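Local structure of alpha-L-rhamnosidase (Aspergillus terreus, 6GSZ) at residues 166-171 and 308-313; 421-426 and 449-454; 148-153 and 182-187; 132-137 and 202-207; 13-18 and 99-104. The protein probably hydrolyses terminal non-reducing alpha-L-rhamnose residues in alpha-L-rhamnosides, and binds calcium. All blocks are in the same frame, centred on the assembly; numbering follows the deposited sequence.

Contact 1. Residues 166-171 and 308-313; sequences VGDHVM and PVRRVA. With PG4 (tetraethylene glycol), chain B.
Val309 and Arg310 open the edge strand 309-315 of an antiparallel sheet and meet Val170 and Asp168 of the loop that follows strand 164-165. The touching parts run 102° apart, so the loop crosses the strand and does not extend the sheet. A single direct backbone bond is sound, Val170 N to Val309 O at 2.9 Å. Bridging waters supplement it, one between Asp168 O and Arg311 N, the other between Val170 O and Val309 N. Arg310, extended from CG to NE, donates NE to Asp168 OD1 at 2.9 Å in a salt bridge; the carboxylate and guanidinium planes are 63° apart, and NE comes from above the carboxylate plane. Pro308 CB lies 3.5 Å from the centroid of the His169 ring, over its face, a CH-pi contact. Tetraethylene glycol, probably from the crystallisation liquor, places O1 where Arg310 NH2 donates at 2.9 Å and His169 NE2 at 3.2 Å, while O1 donates to Asp168 OD1. Arg310 NH1 also pairs with Asp425 and NH2 meets an acetate ion, so the arginine charge is probably well compensated, and the polar corner beside His169 can evidently hold a hydroxyl.

Contact 2. Residues 421-426 and 449-454; sequences VVHSDM and SMRGNF. With ACT (acetate ion), chain C.
One oxygen of an acetate ion, probably from the crystallisation liquor, lies between His423 and Arg451. His423 NE2 donates to acetate O at 2.8 Å with an N-H...O angle of 175°, and the acetate meets the edge of the ring. The guanidinium of Arg451, turned only 15° from the ring plane, presents its face: acetate C lies 3.4 Å above the guanidinium plane, over its centre. The NE of Arg451 is itself bonded to Tyr485 OH. At the other end of the imidazole, His423 ND1 donates to Ser424 O at 2.8 Å, which fixes the rotation of the ring.

The backbones join where helix 437-453 ends. Ser424 N donates to O of Phe454, the first residue past the helix, at 2.9 Å, and a water lies within bonding distance of Val422 O and Arg451 O, the bond to Arg451 weak. Beyond this, Met426 bends at chi3 (-64°), which places CE 3.7 Å from Phe454 CB and 4.0 Å from Met450 CE; its SD, 5.0 Å from the centroid of the Phe454 ring, makes an oblique Met-aromatic contact. Met450 CE lies over the centre of the same ring.

Strand 417-424, at the end of the concanavalin-like region, is thereby joined to a helix of the six-hairpin glycosidase domain. Donation from both ring nitrogens is consistent with a cationic His423, a state that the acetate would favour and Arg451 would oppose.

Contact 3. Residues 148-153 and 182-187; sequences RLYITA and HEYNTY
Tyr150 and Thr186 are opposite residues of a non-hydrogen-bonded antiparallel pair, their side chains side by side on one face of the sheet. Thr186 lies along the CD1-CE1 edge of the Tyr150 ring: its methyl CG2 rests 3.4 Å from CE1, and OG1 sits beside CD1 near the ring plane. Tyr184 brings CE2 to 4.1 Å from Tyr150 CD1, and its CB packs against Thr152 CB at 3.8 Å. On the opposite face, Ile151 CG2 is the bump, set against the edge of the Tyr187 ring 3.6 Å from CE2. Paired backbone bonds at Leu149-Tyr187 and Ile151-Asn185 hold this register. Past Tyr184, side chains take over: Thr152 OG1, anti to its backbone N (chi1 -165°), donates to Glu183 O at 2.7 Å, and His182 NE2 reaches Ala153 O at 2.8 Å. Leu149 and Ile151 also touch strand 196-205 of the neighbouring sheet, the two-sheet packing of a beta sandwich, consistent with the galactose-binding-like clan assigned to this domain.

Contact 4. Residues 132-137 and 202-207; sequences IQFRKE and VTVGEG
Backbone bonds define the pairing of Ile132 with Val204 and of Phe134 with Val202. Each is an antiparallel hydrogen-bonded pair with reciprocal N-H...O bonds; the Phe134-Val202 ones are 2.8 Å in both directions, N of Phe134 to O of Val202 and N of Val202 to O of Phe134. Between them, Gln133 and Thr203 form the non-hydrogen-bonded pair, where Thr203 CA approaches Ile132 O at 3.4 Å in a CA-H...O contact.

The strands, 152° apart in direction, are neighbours in a five-stranded antiparallel sheet. The face bearing Phe134, Val202 and Val204 packs on strand 228-237 of another sheet, with Phe134 and Val202 both on Leu229, as in a beta sandwich.

Apolar packing on that face centres on the Phe134 ring. Val204 CG2 touches it obliquely, 3.8 Å from CE2, and Ile132 CG2, two residues back on the same strand, lies 3.5 Å above the ring plane toward the rim.

Polar contacts lie on the other face. Gln133 and Thr203 run side by side, and one water bridges their ends, 2.8 Å from Gln133 OE1, to which it donates, and 2.8 Å from Thr203 OG1. A salt bridge within 132-137, Arg135 to Glu137, lies outside the contact.

Contact 5. Residues 13-18 and 99-104; sequences RTALGI and VTVEPG
Leu16 with Glu102 and Ile18 with Pro103 set strand 15-18 parallel to strand 99-103, at the edge of a mixed sheet in the N-terminal immunoglobulin-like domain; a beta bulge between the two pairs shifts the register by one residue. Ala15 CB packs on Val101 CG2 at 4.0 Å, and Ala15 O accepts a weak bond from Glu102 N. Waters tie Ala15 N to Thr100 O and Ala15 O to Thr100 OG1. Leu16 turns to the side that carries Glu102, and the two side chains run alongside, with Leu16 CD1 3.6 Å from Glu102 CD; the carboxylate itself is paired with Arg148. At Gly17 the chain takes positive phi (82°) and turns a corner. Its N donates to Glu102 O at 2.8 Å, and Ile18 N reaches the same oxygen at 3.1 Å, so one carbonyl is gripped by two consecutive N-H groups at the bulge. Ile18 CD1 then meets Val101 CG2 at 3.7 Å, and Gly104 N donates to Ile18 O at 2.8 Å.

Overall arrangement
Contacts 1 and 2 share one sheet, since strands 309-315 and 417-424 are neighbours in it; their centres are 11 Å apart. His169 and Val166 of contact 1 pack on Tyr187 of contact 3, centres 14 Å apart. Contacts 3 and 4 belong to two facing sheets, with centres also 14 Å apart; contact 3 is nested in the chain loop closed by contact 4. Contact 5, within the N-terminal immunoglobulin-like domain, is tied to contact 3 by Arg148 NE to Glu102 OE2 at 2.8 Å, and to contact 2 through Arg13 NH1 and Asp425 O. Contact 2 stands nearest in sequence to the glucose-binding pocket, whose residues Asp460, Arg464 and Glu466 follow soon after Phe454.

Contact 1. Residues 166-171 and 308-313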
# COMPACT_ATOMS: atom_id res chain seq x y z
N VAL A 166 -9.54 -1.18 22.68
CA VAL A 166 -10.56 -1.36 21.66
C VAL A 166 -9.88 -1.62 20.33
O VAL A 166 -9.24 -0.77 19.79
CB VAL A 166 -11.52 -0.18 21.53
CG1 VAL A 166 -12.53 -0.37 20.42
CG2 VAL A 166 -12.18 0.12 22.88
N GLY A 167 -10.09 -2.84 19.82
CA GLY A 167 -9.54 -3.26 18.55
C GLY A 167 -8.03 -3.39 18.56
O GLY A 167 -7.37 -3.21 19.58
N ASP A 168 -7.49 -3.63 17.37
CA ASP A 168 -6.05 -3.83 17.16
C ASP A 168 -5.51 -2.93 16.04
O ASP A 168 -4.46 -3.21 15.42
CB ASP A 168 -5.74 -5.29 16.88
CG ASP A 168 -6.43 -5.85 15.65
OD1 ASP A 168 -7.12 -5.09 14.97
OD2 ASP A 168 -6.25 -7.06 15.40
N HIS A 169 -6.23 -1.85 15.73
CA HIS A 169 -5.76 -0.88 14.78
C HIS A 169 -4.78 0.08 15.44
O HIS A 169 -5.06 0.61 16.56
CB HIS A 169 -6.89 -0.04 14.17
CG HIS A 169 -8.02 -0.79 13.54
ND1 HIS A 169 -8.95 -0.12 12.79
CD2 HIS A 169 -8.43 -2.08 13.64
CE1 HIS A 169 -9.87 -1.00 12.37
NE2 HIS A 169 -9.59 -2.20 12.90
N VAL A 170 -3.68 0.40 14.76
CA VAL A 170 -2.73 1.38 15.25
C VAL A 170 -2.62 2.49 14.21
O VAL A 170 -3.08 2.35 13.07
CB VAL A 170 -1.36 0.78 15.59
CG1 VAL A 170 -1.49 -0.21 16.73
CG2 VAL A 170 -0.71 0.15 14.38
N MET A 171 -2.02 3.61 14.59
CA MET A 171 -1.95 4.80 13.73
C MET A 171 -3.32 5.12 13.09
O MET A 171 -3.43 5.48 11.92
CB MET A 171 -0.84 4.68 12.68
CG MET A 171 0.53 4.41 13.30
SD MET A 171 1.11 5.66 14.42
CE MET A 171 1.61 6.92 13.26
N PRO A 308 -6.99 -1.72 7.92
CA PRO A 308 -6.29 -0.78 8.79
C PRO A 308 -4.80 -1.07 8.87
O PRO A 308 -4.32 -2.11 8.46
CB PRO A 308 -6.95 -1.04 10.16
CG PRO A 308 -7.27 -2.50 10.13
CD PRO A 308 -7.66 -2.77 8.69
N VAL A 309 -4.10 -0.13 9.50
CA VAL A 309 -2.71 -0.34 9.91
C VAL A 309 -2.75 -1.18 11.19
O VAL A 309 -3.50 -0.85 12.13
CB VAL A 309 -1.95 0.99 10.08
CG1 VAL A 309 -0.52 0.75 10.56
CG2 VAL A 309 -1.95 1.76 8.75
N ARG A 310 -1.93 -2.23 11.24
CA ARG A 310 -1.83 -3.11 12.39
C ARG A 310 -0.37 -3.40 12.68
O ARG A 310 0.52 -3.20 11.85
CB ARG A 310 -2.55 -4.43 12.15
CG ARG A 310 -4.06 -4.30 12.04
CD ARG A 310 -4.77 -5.62 12.36
NE ARG A 310 -6.21 -5.57 12.27
CZ ARG A 310 -6.94 -5.81 11.18
NH1 ARG A 310 -6.35 -6.21 10.06
NH2 ARG A 310 -8.26 -5.65 11.25
N ARG A 311 -0.17 -3.91 13.90
CA ARG A 311 1.03 -4.59 14.28
C ARG A 311 0.95 -5.98 13.65
O ARG A 311 0.28 -6.87 14.16
CB ARG A 311 1.14 -4.67 15.80
CG ARG A 311 1.10 -3.32 16.53
CD ARG A 311 0.67 -3.46 17.99
NE ARG A 311 1.70 -4.06 18.85
CZ ARG A 311 1.70 -5.32 19.29
NH1 ARG A 311 0.72 -6.17 18.92
NH2 ARG A 311 2.68 -5.72 20.10
N VAL A 312 1.58 -6.12 12.49
CA VAL A 312 1.37 -7.30 11.67
C VAL A 312 2.25 -8.46 12.14
O VAL A 312 1.82 -9.63 12.04
CB VAL A 312 1.58 -6.96 10.18
CG1 VAL A 312 1.49 -8.16 9.28
CG2 VAL A 312 0.54 -5.97 9.75
N ALA A 313 3.47 -8.17 12.61
CA ALA A 313 4.41 -9.20 13.02
C ALA A 313 5.40 -8.63 14.03
O ALA A 313 5.58 -7.45 14.14
CB ALA A 313 5.16 -9.73 11.80
O1 PG4 B . -9.72 -5.24 13.76
C1 PG4 B . -10.51 -4.93 14.93
C2 PG4 B . -10.67 -6.30 15.53
O2 PG4 B . -9.90 -6.15 16.71
C3 PG4 B . -9.34 -7.35 17.24
C4 PG4 B . -8.87 -7.06 18.66
O3 PG4 B . -10.04 -6.67 19.38
C5 PG4 B . -9.73 -6.39 20.77
C6 PG4 B . -11.03 -6.04 21.50
O4 PG4 B . -11.66 -4.88 20.93
C7 PG4 B . -13.01 -4.96 20.44
C8 PG4 B . -13.09 -5.92 19.22
O5 PG4 B . -12.45 -5.34 18.07
O HOH W 1 -2.30 -4.56 15.73
O HOH W 2 -5.31 1.86 11.36

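Contact 2. Residues 421-426 and 449-454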
# COMPACT_ATOMS: atom_id res chain seq x y z
N VAL A 421 6.58 -4.87 13.44
CA VAL A 421 6.40 -4.56 12.03
C VAL A 421 4.97 -4.06 11.83
O VAL A 421 4.05 -4.77 12.18
CB VAL A 421 6.70 -5.77 11.14
CG1 VAL A 421 6.52 -5.36 9.66
CG2 VAL A 421 8.11 -6.32 11.41
N VAL A 422 4.85 -2.81 11.32
CA VAL A 422 3.57 -2.11 11.27
C VAL A 422 3.33 -1.66 9.82
O VAL A 422 4.19 -1.03 9.24
CB VAL A 422 3.60 -0.91 12.24
CG1 VAL A 422 2.31 -0.10 12.17
CG2 VAL A 422 3.89 -1.31 13.68
N HIS A 423 2.13 -1.97 9.30
CA HIS A 423 1.73 -1.50 7.99
C HIS A 423 0.25 -1.78 7.77
O HIS A 423 -0.40 -2.48 8.58
CB HIS A 423 2.56 -2.11 6.83
CG HIS A 423 2.57 -3.59 6.72
ND1 HIS A 423 1.54 -4.30 6.11
CD2 HIS A 423 3.49 -4.51 7.12
CE1 HIS A 423 1.85 -5.61 6.13
NE2 HIS A 423 3.06 -5.78 6.71
N SER A 424 -0.27 -1.27 6.63
CA SER A 424 -1.64 -1.59 6.24
C SER A 424 -1.78 -3.10 6.04
O SER A 424 -1.01 -3.70 5.27
CB SER A 424 -2.02 -0.81 4.99
OG SER A 424 -2.11 0.58 5.28
N ASP A 425 -2.77 -3.70 6.70
CA ASP A 425 -2.81 -5.16 6.86
C ASP A 425 -3.59 -5.83 5.72
O ASP A 425 -4.64 -6.38 5.91
CB ASP A 425 -3.36 -5.54 8.24
CG ASP A 425 -3.18 -6.99 8.64
OD1 ASP A 425 -2.42 -7.71 7.97
OD2 ASP A 425 -3.87 -7.40 9.59
N MET A 426 -3.01 -5.72 4.53
CA MET A 426 -3.58 -6.28 3.32
C MET A 426 -3.37 -7.80 3.30
O MET A 426 -2.43 -8.32 3.85
CB MET A 426 -2.88 -5.65 2.11
CG MET A 426 -3.13 -4.13 1.97
SD MET A 426 -2.08 -3.40 0.71
CE MET A 426 -0.46 -3.68 1.42
N SER A 449 10.16 -3.71 1.11
CA SER A 449 9.95 -2.32 0.74
C SER A 449 8.46 -1.99 0.56
O SER A 449 7.99 -0.87 0.87
CB SER A 449 10.79 -1.88 -0.42
OG SER A 449 12.13 -1.70 -0.04
N MET A 450 7.69 -2.94 0.03
CA MET A 450 6.26 -2.76 -0.07
C MET A 450 5.64 -2.65 1.34
O MET A 450 4.81 -1.75 1.59
CB MET A 450 5.60 -3.86 -0.91
CG MET A 450 4.06 -3.73 -0.91
SD MET A 450 3.34 -4.69 -2.18
CE MET A 450 1.65 -4.12 -1.95
N ARG A 451 5.99 -3.60 2.20
CA ARG A 451 5.47 -3.56 3.57
C ARG A 451 5.80 -2.22 4.25
O ARG A 451 4.95 -1.65 4.96
CB ARG A 451 6.07 -4.69 4.40
CG ARG A 451 5.56 -6.06 4.01
CD ARG A 451 6.39 -7.16 4.64
NE ARG A 451 5.84 -8.46 4.39
CZ ARG A 451 6.45 -9.62 4.71
NH1 ARG A 451 7.72 -9.62 5.11
NH2 ARG A 451 5.77 -10.75 4.58
N GLY A 452 6.99 -1.67 4.01
CA GLY A 452 7.37 -0.50 4.71
C GLY A 452 6.60 0.75 4.27
O GLY A 452 6.49 1.73 5.03
N ASN A 453 6.14 0.73 3.02
CA ASN A 453 5.61 1.89 2.34
C ASN A 453 4.13 1.78 1.96
O ASN A 453 3.60 2.70 1.32
CB ASN A 453 6.45 2.19 1.12
CG ASN A 453 7.81 2.74 1.49
OD1 ASN A 453 7.88 3.88 2.00
ND2 ASN A 453 8.88 1.98 1.25
N PHE A 454 3.43 0.74 2.42
CA PHE A 454 1.97 0.69 2.33
C PHE A 454 1.46 0.91 3.75
O PHE A 454 1.20 -0.02 4.48
CB PHE A 454 1.50 -0.60 1.66
CG PHE A 454 1.46 -0.54 0.15
CD1 PHE A 454 2.60 -0.32 -0.61
CD2 PHE A 454 0.23 -0.56 -0.50
CE1 PHE A 454 2.53 -0.24 -2.00
CE2 PHE A 454 0.18 -0.47 -1.88
CZ PHE A 454 1.31 -0.25 -2.60
C ACT C . 4.80 -9.20 7.74
O ACT C . 4.33 -8.19 7.13
OXT ACT C . 5.96 -9.26 8.29
CH3 ACT C . 3.93 -10.43 7.81
O HOH W 3 6.09 -2.45 7.59

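Contact 3. Residues 148-153 and 182-187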
# COMPACT_ATOMS: atom_id res chain seq x y z
N ARG A 148 -21.48 -1.30 19.78
CA ARG A 148 -20.55 -0.78 18.78
C ARG A 148 -19.92 0.53 19.26
O ARG A 148 -20.55 1.32 19.92
CB ARG A 148 -21.27 -0.47 17.46
CG ARG A 148 -21.94 -1.68 16.81
CD ARG A 148 -20.93 -2.69 16.29
NE ARG A 148 -21.58 -3.82 15.66
CZ ARG A 148 -21.83 -5.00 16.25
NH1 ARG A 148 -21.44 -5.27 17.49
NH2 ARG A 148 -22.44 -5.95 15.54
N LEU A 149 -18.64 0.71 18.90
CA LEU A 149 -17.96 2.00 19.05
C LEU A 149 -17.62 2.51 17.66
O LEU A 149 -16.97 1.77 16.88
CB LEU A 149 -16.68 1.88 19.88
CG LEU A 149 -15.97 3.21 20.11
CD1 LEU A 149 -16.80 4.15 20.98
CD2 LEU A 149 -14.61 2.98 20.73
N TYR A 150 -18.06 3.73 17.36
CA TYR A 150 -17.76 4.43 16.14
C TYR A 150 -16.86 5.60 16.51
O TYR A 150 -17.20 6.36 17.45
CB TYR A 150 -19.04 4.94 15.52
CG TYR A 150 -20.04 3.86 15.26
CD1 TYR A 150 -19.93 3.05 14.14
CD2 TYR A 150 -21.13 3.63 16.08
CE1 TYR A 150 -20.86 2.07 13.86
CE2 TYR A 150 -22.08 2.66 15.79
CZ TYR A 150 -21.95 1.87 14.67
OH TYR A 150 -22.93 0.92 14.43
N ILE A 151 -15.67 5.73 15.91
CA ILE A 151 -14.69 6.64 16.47
C ILE A 151 -13.72 7.13 15.41
O ILE A 151 -13.30 6.36 14.53
CB ILE A 151 -13.97 5.95 17.64
CG1 ILE A 151 -12.93 6.86 18.29
CG2 ILE A 151 -13.40 4.60 17.24
CD1 ILE A 151 -12.49 6.42 19.68
N THR A 152 -13.32 8.38 15.53
CA THR A 152 -12.21 8.92 14.81
C THR A 152 -11.58 10.05 15.62
O THR A 152 -12.04 10.40 16.69
CB THR A 152 -12.59 9.41 13.40
OG1 THR A 152 -11.40 9.59 12.64
CG2 THR A 152 -13.41 10.68 13.39
N ALA A 153 -10.50 10.61 15.09
CA ALA A 153 -9.83 11.72 15.75
C ALA A 153 -9.41 12.76 14.73
O ALA A 153 -9.16 12.44 13.54
CB ALA A 153 -8.60 11.22 16.46
N HIS A 182 -12.70 11.87 5.64
CA HIS A 182 -12.07 11.61 6.94
C HIS A 182 -12.61 10.28 7.44
O HIS A 182 -13.82 10.14 7.67
CB HIS A 182 -12.36 12.76 7.88
CG HIS A 182 -11.62 12.80 9.18
ND1 HIS A 182 -11.16 13.99 9.71
CD2 HIS A 182 -11.25 11.81 10.02
CE1 HIS A 182 -10.53 13.71 10.84
NE2 HIS A 182 -10.61 12.40 11.09
N GLU A 183 -11.72 9.27 7.52
CA GLU A 183 -12.21 7.92 7.85
C GLU A 183 -12.53 7.83 9.34
O GLU A 183 -11.88 8.51 10.18
CB GLU A 183 -11.22 6.80 7.50
CG GLU A 183 -11.19 6.52 6.00
CD GLU A 183 -10.17 5.51 5.56
OE1 GLU A 183 -9.68 4.72 6.40
OE2 GLU A 183 -9.90 5.44 4.32
N TYR A 184 -13.56 7.05 9.66
CA TYR A 184 -13.86 6.68 11.03
C TYR A 184 -13.94 5.16 11.11
O TYR A 184 -14.20 4.48 10.08
CB TYR A 184 -15.16 7.29 11.59
CG TYR A 184 -16.38 6.66 10.97
CD1 TYR A 184 -16.88 7.08 9.76
CD2 TYR A 184 -17.04 5.66 11.65
CE1 TYR A 184 -17.95 6.40 9.17
CE2 TYR A 184 -18.12 4.99 11.08
CZ TYR A 184 -18.58 5.38 9.84
OH TYR A 184 -19.65 4.70 9.32
N ASN A 185 -13.70 4.60 12.27
CA ASN A 185 -13.62 3.17 12.49
C ASN A 185 -14.79 2.65 13.31
O ASN A 185 -15.35 3.38 14.13
CB ASN A 185 -12.29 2.74 13.07
CG ASN A 185 -11.14 3.28 12.25
OD1 ASN A 185 -10.27 4.02 12.76
ND2 ASN A 185 -11.14 2.98 10.96
N THR A 186 -15.13 1.38 13.11
CA THR A 186 -16.20 0.71 13.80
C THR A 186 -15.65 -0.53 14.50
O THR A 186 -14.94 -1.35 13.87
CB THR A 186 -17.31 0.30 12.82
OG1 THR A 186 -17.80 1.45 12.14
CG2 THR A 186 -18.45 -0.37 13.56
N TYR A 187 -16.01 -0.71 15.78
CA TYR A 187 -15.55 -1.85 16.56
C TYR A 187 -16.75 -2.51 17.24
O TYR A 187 -17.65 -1.82 17.76
CB TYR A 187 -14.57 -1.39 17.63
CG TYR A 187 -13.35 -0.71 17.07
CD1 TYR A 187 -12.27 -1.44 16.58
CD2 TYR A 187 -13.25 0.68 17.04
CE1 TYR A 187 -11.15 -0.82 16.04
CE2 TYR A 187 -12.11 1.31 16.56
CZ TYR A 187 -11.03 0.58 16.09
OH TYR A 187 -9.89 1.19 15.65

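Contact 4. Residues 132-137 and 202-207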
# COMPACT_ATOMS: atom_id res chain seq x y z
N ILE A 132 -3.62 14.13 24.45
CA ILE A 132 -4.66 14.39 25.42
C ILE A 132 -5.44 13.10 25.69
O ILE A 132 -5.81 12.40 24.72
CB ILE A 132 -5.60 15.50 24.93
CG1 ILE A 132 -4.83 16.81 24.77
CG2 ILE A 132 -6.82 15.58 25.82
CD1 ILE A 132 -4.38 17.44 26.03
N GLN A 133 -5.67 12.78 26.95
CA GLN A 133 -6.54 11.74 27.41
C GLN A 133 -7.93 12.32 27.59
O GLN A 133 -8.08 13.34 28.24
CB GLN A 133 -6.03 11.13 28.71
CG GLN A 133 -4.65 10.47 28.60
CD GLN A 133 -4.07 10.02 29.92
OE1 GLN A 133 -3.31 9.07 29.98
NE2 GLN A 133 -4.32 10.75 31.00
N PHE A 134 -8.95 11.63 27.08
CA PHE A 134 -10.34 11.98 27.21
C PHE A 134 -11.05 10.83 27.90
O PHE A 134 -10.78 9.68 27.59
CB PHE A 134 -10.98 12.14 25.84
CG PHE A 134 -10.47 13.30 25.02
CD1 PHE A 134 -11.08 14.54 25.09
CD2 PHE A 134 -9.42 13.15 24.13
CE1 PHE A 134 -10.62 15.62 24.35
CE2 PHE A 134 -8.95 14.23 23.38
CZ PHE A 134 -9.57 15.46 23.47
N ARG A 135 -11.94 11.13 28.86
CA ARG A 135 -12.62 10.05 29.51
C ARG A 135 -14.09 10.39 29.81
O ARG A 135 -14.48 11.54 29.96
CB ARG A 135 -11.93 9.63 30.81
CG ARG A 135 -12.15 10.54 32.01
CD ARG A 135 -11.34 10.12 33.23
NE ARG A 135 -11.55 8.76 33.65
CZ ARG A 135 -12.55 8.30 34.39
NH1 ARG A 135 -13.43 9.15 34.93
NH2 ARG A 135 -12.62 6.99 34.62
N LYS A 136 -14.87 9.32 29.91
CA LYS A 136 -16.31 9.36 30.19
C LYS A 136 -16.70 8.08 30.94
O LYS A 136 -16.26 6.98 30.58
CB LYS A 136 -17.05 9.49 28.86
CG LYS A 136 -18.57 9.36 28.91
CD LYS A 136 -19.29 10.50 29.53
CE LYS A 136 -20.76 10.50 29.17
NZ LYS A 136 -21.49 11.59 29.86
N GLU A 137 -17.52 8.22 31.97
CA GLU A 137 -18.16 7.08 32.62
C GLU A 137 -19.65 7.09 32.29
O GLU A 137 -20.25 8.17 32.04
CB GLU A 137 -17.95 7.09 34.14
CG GLU A 137 -16.47 7.04 34.52
CD GLU A 137 -16.18 6.90 36.01
OE1 GLU A 137 -17.13 6.55 36.75
OE2 GLU A 137 -15.01 7.11 36.42
N VAL A 202 -9.86 7.58 25.90
CA VAL A 202 -9.25 7.64 24.57
C VAL A 202 -8.06 8.60 24.65
O VAL A 202 -8.19 9.74 25.18
CB VAL A 202 -10.22 8.14 23.49
CG1 VAL A 202 -9.56 8.01 22.11
CG2 VAL A 202 -11.54 7.36 23.51
N THR A 203 -6.91 8.18 24.15
CA THR A 203 -5.78 9.06 24.00
C THR A 203 -5.70 9.52 22.57
O THR A 203 -5.80 8.67 21.65
CB THR A 203 -4.46 8.40 24.40
OG1 THR A 203 -4.55 7.88 25.73
CG2 THR A 203 -3.31 9.39 24.32
N VAL A 204 -5.54 10.82 22.34
CA VAL A 204 -5.43 11.42 21.03
C VAL A 204 -4.07 12.07 20.88
O VAL A 204 -3.69 12.86 21.72
CB VAL A 204 -6.54 12.42 20.71
CG1 VAL A 204 -6.36 13.11 19.36
CG2 VAL A 204 -7.90 11.73 20.78
N GLY A 205 -3.37 11.75 19.80
CA GLY A 205 -2.11 12.35 19.37
C GLY A 205 -2.24 13.11 18.06
O GLY A 205 -3.29 13.03 17.42
N GLU A 206 -1.19 13.86 17.68
CA GLU A 206 -1.34 14.83 16.58
C GLU A 206 -1.37 14.12 15.20
O GLU A 206 -2.01 14.64 14.29
CB GLU A 206 -0.24 15.88 16.66
CG GLU A 206 1.15 15.36 16.44
CD GLU A 206 2.27 16.35 16.56
OE1 GLU A 206 2.04 17.43 17.19
OE2 GLU A 206 3.40 16.03 16.08
N GLY A 207 -0.60 13.06 15.03
CA GLY A 207 -0.50 12.41 13.74
C GLY A 207 -0.17 13.39 12.62
O GLY A 207 0.70 14.25 12.72
O HOH W 4 -2.34 8.16 27.49

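Contact 5. Residues 13-18 and 99-104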
# COMPACT_ATOMS: atom_id res chain seq x y z
N ARG A 13 -11.64 -6.85 3.71
CA ARG A 13 -11.25 -8.15 4.23
C ARG A 13 -12.35 -8.70 5.16
O ARG A 13 -12.62 -9.90 5.20
CB ARG A 13 -9.90 -8.10 4.97
CG ARG A 13 -8.72 -7.69 4.12
CD ARG A 13 -7.35 -8.01 4.71
NE ARG A 13 -7.16 -9.46 4.83
CZ ARG A 13 -6.13 -10.05 5.43
NH1 ARG A 13 -5.17 -9.31 5.97
NH2 ARG A 13 -6.06 -11.39 5.49
N THR A 14 -12.88 -7.79 5.98
CA THR A 14 -14.01 -8.00 6.86
C THR A 14 -14.93 -6.78 6.72
O THR A 14 -14.47 -5.73 6.33
CB THR A 14 -13.60 -8.17 8.34
OG1 THR A 14 -13.09 -6.94 8.84
CG2 THR A 14 -12.58 -9.26 8.55
N ALA A 15 -16.21 -6.95 7.04
CA ALA A 15 -17.21 -5.95 6.67
C ALA A 15 -18.03 -5.50 7.88
O ALA A 15 -19.21 -5.74 8.00
CB ALA A 15 -18.03 -6.46 5.51
N LEU A 16 -17.37 -4.78 8.79
CA LEU A 16 -18.02 -4.16 9.96
C LEU A 16 -17.90 -2.63 9.83
O LEU A 16 -16.78 -2.09 9.84
CB LEU A 16 -17.40 -4.69 11.25
CG LEU A 16 -17.89 -3.97 12.52
CD1 LEU A 16 -19.39 -4.13 12.69
CD2 LEU A 16 -17.14 -4.45 13.76
N GLY A 17 -19.05 -1.97 9.73
CA GLY A 17 -19.09 -0.52 9.68
C GLY A 17 -18.82 0.07 8.31
O GLY A 17 -18.34 1.20 8.17
N ILE A 18 -19.19 -0.70 7.27
CA ILE A 18 -18.90 -0.33 5.89
C ILE A 18 -19.84 0.79 5.41
O ILE A 18 -20.89 1.09 5.99
CB ILE A 18 -18.93 -1.56 4.96
CG1 ILE A 18 -20.32 -2.16 4.81
CG2 ILE A 18 -17.92 -2.59 5.44
CD1 ILE A 18 -20.45 -3.17 3.70
N VAL A 99 -20.27 -15.50 7.05
CA VAL A 99 -19.61 -14.23 7.31
C VAL A 99 -20.69 -13.19 7.58
O VAL A 99 -21.83 -13.35 7.21
CB VAL A 99 -18.76 -13.80 6.09
CG1 VAL A 99 -17.59 -14.73 5.85
CG2 VAL A 99 -19.58 -13.66 4.82
N THR A 100 -20.29 -12.08 8.22
CA THR A 100 -21.22 -11.00 8.54
C THR A 100 -20.88 -9.74 7.72
O THR A 100 -19.74 -9.51 7.28
CB THR A 100 -21.21 -10.69 10.04
OG1 THR A 100 -19.88 -10.37 10.45
CG2 THR A 100 -21.73 -11.86 10.84
N VAL A 101 -21.91 -8.93 7.53
CA VAL A 101 -21.78 -7.64 6.86
C VAL A 101 -22.72 -6.63 7.54
O VAL A 101 -23.83 -6.97 7.88
CB VAL A 101 -22.06 -7.79 5.35
CG1 VAL A 101 -23.43 -8.39 5.07
CG2 VAL A 101 -21.90 -6.47 4.62
N GLU A 102 -22.20 -5.43 7.80
CA GLU A 102 -22.96 -4.45 8.59
C GLU A 102 -22.51 -3.05 8.21
O GLU A 102 -21.32 -2.72 8.37
CB GLU A 102 -22.63 -4.70 10.06
CG GLU A 102 -23.33 -3.76 11.01
CD GLU A 102 -23.02 -4.06 12.47
OE1 GLU A 102 -22.89 -5.25 12.83
OE2 GLU A 102 -22.89 -3.08 13.27
N PRO A 103 -23.39 -2.19 7.70
CA PRO A 103 -23.00 -0.81 7.44
C PRO A 103 -22.76 -0.03 8.74
O PRO A 103 -23.35 -0.33 9.79
CB PRO A 103 -24.19 -0.22 6.69
CG PRO A 103 -24.89 -1.43 6.12
CD PRO A 103 -24.76 -2.46 7.22
N GLY A 104 -21.95 1.02 8.60
CA GLY A 104 -21.66 1.97 9.67
C GLY A 104 -22.72 3.06 9.77
O GLY A 104 -23.91 2.84 9.62
O HOH W 5 -19.52 -7.65 10.20
O HOH W 6 -17.14 -9.84 7.05